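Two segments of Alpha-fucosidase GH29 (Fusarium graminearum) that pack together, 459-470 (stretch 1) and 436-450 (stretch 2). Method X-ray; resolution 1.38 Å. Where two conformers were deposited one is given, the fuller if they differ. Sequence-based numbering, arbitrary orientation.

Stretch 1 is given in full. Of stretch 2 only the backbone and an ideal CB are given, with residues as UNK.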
# COMPACT_ATOMS: atom_id res chain seq x y z
N VAL A 459 26.74 3.92 -16.69
CA VAL A 459 27.28 4.65 -17.84
C VAL A 459 27.40 6.09 -17.39
O VAL A 459 26.42 6.72 -17.05
CB VAL A 459 26.38 4.49 -19.07
CG1 VAL A 459 26.95 5.25 -20.26
CG2 VAL A 459 26.20 3.01 -19.42
N LYS A 460 28.63 6.61 -17.33
CA LYS A 460 28.86 7.97 -16.89
C LYS A 460 28.15 9.00 -17.78
O LYS A 460 28.08 8.86 -18.99
CB LYS A 460 30.37 8.29 -16.83
CG LYS A 460 30.68 9.75 -16.49
CD LYS A 460 32.16 9.99 -16.22
CE LYS A 460 32.47 11.48 -16.18
NZ LYS A 460 33.89 11.78 -15.80
N VAL A 461 27.59 10.00 -17.10
CA VAL A 461 27.05 11.21 -17.70
C VAL A 461 28.14 12.28 -17.58
O VAL A 461 28.58 12.62 -16.48
CB VAL A 461 25.80 11.70 -16.92
CG1 VAL A 461 25.32 13.02 -17.45
CG2 VAL A 461 24.68 10.67 -16.97
N SER A 462 28.57 12.82 -18.72
CA SER A 462 29.69 13.76 -18.72
C SER A 462 29.27 15.22 -18.64
O SER A 462 29.93 16.02 -17.97
CB SER A 462 30.54 13.56 -19.97
OG SER A 462 31.11 12.26 -20.00
N GLU A 463 28.18 15.58 -19.34
CA GLU A 463 27.80 16.98 -19.46
C GLU A 463 26.59 17.31 -18.60
O GLU A 463 25.55 16.66 -18.70
CB GLU A 463 27.46 17.32 -20.91
CG GLU A 463 28.37 16.70 -21.96
CD GLU A 463 27.88 16.98 -23.38
OE1 GLU A 463 27.17 17.99 -23.57
OE2 GLU A 463 28.19 16.18 -24.29
N TRP A 464 26.76 18.30 -17.73
CA TRP A 464 25.65 18.89 -16.97
C TRP A 464 25.99 20.33 -16.54
O TRP A 464 27.15 20.64 -16.27
CB TRP A 464 25.26 18.03 -15.75
CG TRP A 464 26.36 17.75 -14.75
CD1 TRP A 464 27.13 16.62 -14.67
CD2 TRP A 464 26.79 18.60 -13.67
NE1 TRP A 464 28.01 16.72 -13.62
CE2 TRP A 464 27.82 17.92 -12.98
CE3 TRP A 464 26.40 19.86 -13.21
CZ2 TRP A 464 28.47 18.47 -11.88
CZ3 TRP A 464 27.04 20.40 -12.11
CH2 TRP A 464 28.07 19.70 -11.45
N GLU A 465 24.98 21.20 -16.53
CA GLU A 465 25.14 22.59 -16.14
C GLU A 465 23.98 22.91 -15.23
O GLU A 465 22.91 22.33 -15.39
CB GLU A 465 25.04 23.54 -17.34
CG GLU A 465 26.14 23.47 -18.37
CD GLU A 465 27.48 23.97 -17.86
OE1 GLU A 465 27.54 24.81 -16.91
OE2 GLU A 465 28.49 23.50 -18.42
N GLN A 466 24.19 23.85 -14.32
CA GLN A 466 23.17 24.31 -13.39
C GLN A 466 22.67 25.68 -13.80
O GLN A 466 23.36 26.68 -13.62
CB GLN A 466 23.72 24.36 -11.96
CG GLN A 466 22.67 24.63 -10.90
CD GLN A 466 23.25 24.88 -9.53
OE1 GLN A 466 24.28 25.55 -9.39
NE2 GLN A 466 22.58 24.36 -8.51
N SER A 467 21.46 25.74 -14.34
CA SER A 467 20.79 27.00 -14.62
C SER A 467 19.99 27.44 -13.40
O SER A 467 19.92 26.68 -12.41
CB SER A 467 19.87 26.85 -15.84
OG SER A 467 18.80 25.92 -15.61
N LYS A 468 19.42 28.64 -13.44
CA LYS A 468 18.46 29.07 -12.43
C LYS A 468 17.35 28.06 -12.27
O LYS A 468 16.97 27.72 -11.15
CB LYS A 468 17.84 30.41 -12.82
CG LYS A 468 18.79 31.56 -12.75
CD LYS A 468 18.15 32.81 -13.32
CE LYS A 468 17.05 33.34 -12.43
NZ LYS A 468 16.45 34.58 -13.01
N ASP A 469 16.83 27.58 -13.40
CA ASP A 469 15.65 26.74 -13.38
C ASP A 469 15.94 25.30 -12.94
O ASP A 469 15.08 24.67 -12.34
CB ASP A 469 15.00 26.71 -14.77
CG ASP A 469 14.35 28.04 -15.15
OD1 ASP A 469 14.05 28.86 -14.26
OD2 ASP A 469 14.14 28.26 -16.36
N ALA A 470 17.14 24.79 -13.21
CA ALA A 470 17.41 23.36 -13.01
C ALA A 470 18.85 22.92 -13.15
O ALA A 470 19.66 23.55 -13.82
CB ALA A 470 16.58 22.55 -14.02
N UNK A 436 19.77 26.59 -9.48
CA UNK A 436 20.27 27.66 -8.63
C UNK A 436 19.13 28.33 -7.87
O UNK A 436 19.33 28.81 -6.75
CB UNK A 436 21.03 28.69 -9.47
N UNK A 437 17.94 28.37 -8.46
CA UNK A 437 16.78 28.95 -7.79
C UNK A 437 16.48 28.17 -6.52
O UNK A 437 15.98 28.71 -5.53
CB UNK A 437 15.56 28.96 -8.72
N UNK A 438 16.83 26.89 -6.54
CA UNK A 438 16.64 26.02 -5.38
C UNK A 438 17.70 26.27 -4.31
O UNK A 438 17.72 25.58 -3.30
CB UNK A 438 16.67 24.55 -5.81
N UNK A 439 18.59 27.23 -4.54
CA UNK A 439 19.63 27.60 -3.58
C UNK A 439 20.51 26.41 -3.26
O UNK A 439 20.96 26.24 -2.13
CB UNK A 439 19.01 28.16 -2.30
N UNK A 440 20.75 25.58 -4.26
CA UNK A 440 21.54 24.37 -4.10
C UNK A 440 22.98 24.57 -4.61
O UNK A 440 23.19 25.03 -5.73
CB UNK A 440 20.87 23.21 -4.84
N UNK A 441 23.96 24.24 -3.77
CA UNK A 441 25.37 24.30 -4.15
C UNK A 441 25.79 22.92 -4.60
O UNK A 441 25.72 21.96 -3.83
CB UNK A 441 26.25 24.79 -3.00
N UNK A 442 26.20 22.80 -5.86
CA UNK A 442 26.59 21.52 -6.42
C UNK A 442 28.10 21.23 -6.39
O UNK A 442 28.57 20.31 -7.06
CB UNK A 442 26.09 21.45 -7.87
N UNK A 443 28.83 21.98 -5.57
CA UNK A 443 30.27 21.75 -5.43
C UNK A 443 30.53 20.30 -5.03
O UNK A 443 31.50 19.70 -5.45
CB UNK A 443 30.87 22.70 -4.40
N UNK A 444 29.62 19.74 -4.24
CA UNK A 444 29.80 18.39 -3.72
C UNK A 444 29.28 17.28 -4.63
O UNK A 444 29.38 16.11 -4.28
CB UNK A 444 29.11 18.28 -2.36
N UNK A 445 28.74 17.65 -5.79
CA UNK A 445 28.31 16.63 -6.75
C UNK A 445 29.48 15.94 -7.47
O UNK A 445 30.06 16.50 -8.40
CB UNK A 445 27.38 17.27 -7.79
N UNK A 446 29.75 14.70 -7.08
CA UNK A 446 30.93 13.96 -7.51
C UNK A 446 30.79 13.18 -8.80
O UNK A 446 31.75 13.01 -9.54
CB UNK A 446 31.34 12.99 -6.40
N UNK A 447 29.62 12.58 -9.00
CA UNK A 447 29.39 11.78 -10.18
C UNK A 447 27.91 11.75 -10.49
O UNK A 447 27.06 11.83 -9.59
CB UNK A 447 29.94 10.36 -10.00
N UNK A 448 27.61 11.66 -11.78
CA UNK A 448 26.26 11.48 -12.29
C UNK A 448 26.36 10.31 -13.26
O UNK A 448 27.16 10.33 -14.19
CB UNK A 448 25.71 12.74 -12.95
N UNK A 449 25.56 9.27 -13.04
CA UNK A 449 25.65 8.03 -13.80
C UNK A 449 24.26 7.57 -14.20
O UNK A 449 23.31 7.72 -13.43
CB UNK A 449 26.36 6.94 -12.99
N UNK A 450 24.14 7.02 -15.39
CA UNK A 450 22.93 6.34 -15.84
C UNK A 450 23.02 4.85 -15.59
O UNK A 450 23.98 4.18 -15.99
CB UNK A 450 22.68 6.61 -17.33

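Position 436 opens a type I turn, and its N donates to Ser-467 O at 2.9 Å. The CB lies sideways, 3.7 Å from Ser-467 O and 3.9 Å from Lys-468 CA, so a small side chain fits, and a polar one could address the amide of Gln-466. The residue is Ser-436: OG (m) stands 3.3 Å from Gln-466 OE1, and water 1 joins Ser-436 OG to Gln-466 O, 2.5 Å from each.

At 437 the backbone N donates to Lys-468 O (2.9 Å), and the ideal CB of 437 is 3.1 Å from Lys-468 O. Bulk near the CB is costly; a short polar chain reaching Asp-469 would suit. Asn-437 is found there, its ND2 3.8 Å from Asp-469 OD1, too far for direct bonding; waters 2 and 3 each accept from ND2 and donate to OD1.

Positions 438 and 439 meet nothing of stretch 1, which leaves 438 free; at 439 phi/psi of 59/36 is left-handed, easiest for Gly, Asn or Asp. The residues are Ala-438 and, despite that conformation, Leu-439.

At 440 the backbone O matters most, accepting from Gln-466 NE2 at 2.9 Å. The sideways CB tolerates many apolar residues; Val-440 places CG1 4.0 Å from that NE2. Position 441 points away, so many residues would do: Asp-441 OD1 accepts from the backbone N of 443 (2.9 Å).

The CB of 442 points toward stretch 1, 4.4 Å from Trp-464 CH2, inviting Leu, Ile or Met. Leu-442 brings CD1 to 3.9 Å from Trp-464 CZ3. In a second type I turn, 442 to 445, position 443 points away and 444 is out of reach, so stretch 1 constrains neither: Glu-443 and Ser-444.

Position 445 points toward the indole, its CB 4.4 Å from Trp-464 CZ2; a branched aliphatic chain could cover the ring. Leu-445 (t, p) does so: CD2 sits 3.9 Å from the centroid of the six-membered ring, nearly along its normal.

Position 446 points away and 447 sideways, without contact; many residues would do. They are Lys-446 and Ser-447.

At 448 the CB faces Trp-464 and lies 4.1 Å from Val-461 CB; a compact beta-branched residue suits. Val-448 spans both, CG1 3.7 Å from Val-461 CB and CG2 3.9 Å from Trp-464 CD1, while its O accepts from Val-461 N (3.0 Å).

Position 449 pairs with Lys-460 across an antiparallel bridge, side chains on the same sheet face; an acid or another polar residue would be reasonable. Glu-449 is present, without a salt bridge to Lys-460.

Position 450 exchanges hydrogen bonds with Val-459 (N to O 2.8 Å, O to N 2.9 Å). Its CB, 4.5 Å from Val-461 CG2, suits an aliphatic residue. Leu-450 shares a sheet face with Val-459, its CB 3.7 Å from Val-459 O.

Stretch 2 436-450: SNALVDLESLKSVEL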
# COMPACT_ATOMS: atom_id res chain seq x y z
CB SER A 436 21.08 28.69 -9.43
OG SER A 436 22.28 28.11 -9.90
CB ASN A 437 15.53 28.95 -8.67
CG ASN A 437 15.56 30.02 -9.74
OD1 ASN A 437 16.39 30.92 -9.70
ND2 ASN A 437 14.64 29.92 -10.70
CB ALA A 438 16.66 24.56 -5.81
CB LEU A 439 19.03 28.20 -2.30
CG LEU A 439 17.98 29.31 -2.45
CD1 LEU A 439 17.55 29.89 -1.10
CD2 LEU A 439 18.53 30.40 -3.33
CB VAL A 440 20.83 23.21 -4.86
CG1 VAL A 440 21.79 22.12 -5.27
CG2 VAL A 440 19.71 22.64 -3.99
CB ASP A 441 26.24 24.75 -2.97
CG ASP A 441 27.66 25.13 -3.38
OD1 ASP A 441 28.25 24.48 -4.28
OD2 ASP A 441 28.20 26.08 -2.78
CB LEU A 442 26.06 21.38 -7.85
CG LEU A 442 24.54 21.26 -8.01
CD1 LEU A 442 24.21 21.14 -9.49
CD2 LEU A 442 23.96 20.06 -7.25
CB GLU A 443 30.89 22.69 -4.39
CG GLU A 443 30.41 22.44 -2.96
CD GLU A 443 30.98 23.44 -1.96
OE1 GLU A 443 31.99 24.10 -2.28
OE2 GLU A 443 30.40 23.56 -0.86
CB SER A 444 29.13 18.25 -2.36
OG SER A 444 27.72 18.23 -2.50
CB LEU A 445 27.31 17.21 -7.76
CG LEU A 445 26.78 16.21 -8.80
CD1 LEU A 445 26.06 15.04 -8.14
CD2 LEU A 445 25.85 16.93 -9.76
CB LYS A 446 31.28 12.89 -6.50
CG LYS A 446 31.95 13.37 -5.25
CD LYS A 446 32.87 12.28 -4.74
CE LYS A 446 32.29 10.85 -4.81
NZ LYS A 446 32.44 10.15 -3.51
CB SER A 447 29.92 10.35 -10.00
OG SER A 447 29.35 9.69 -8.89
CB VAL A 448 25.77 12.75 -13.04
CG1 VAL A 448 24.36 12.53 -13.62
CG2 VAL A 448 25.85 13.98 -12.14
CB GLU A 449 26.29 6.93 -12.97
CG GLU A 449 27.66 7.27 -12.39
CD GLU A 449 28.13 6.23 -11.40
OE1 GLU A 449 27.57 6.15 -10.28
OE2 GLU A 449 29.06 5.48 -11.75
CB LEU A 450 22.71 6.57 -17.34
CG LEU A 450 21.36 6.14 -17.91
CD1 LEU A 450 20.22 6.99 -17.34
CD2 LEU A 450 21.34 6.24 -19.44
O HOH W 1 22.79 28.76 -12.29
O HOH W 2 12.45 28.31 -11.70
O HOH W 3 13.76 31.60 -13.00
O HOH W 4 15.91 25.74 -9.41
O HOH W 5 26.29 25.17 -7.63
O HOH W 6 29.63 12.45 -13.78
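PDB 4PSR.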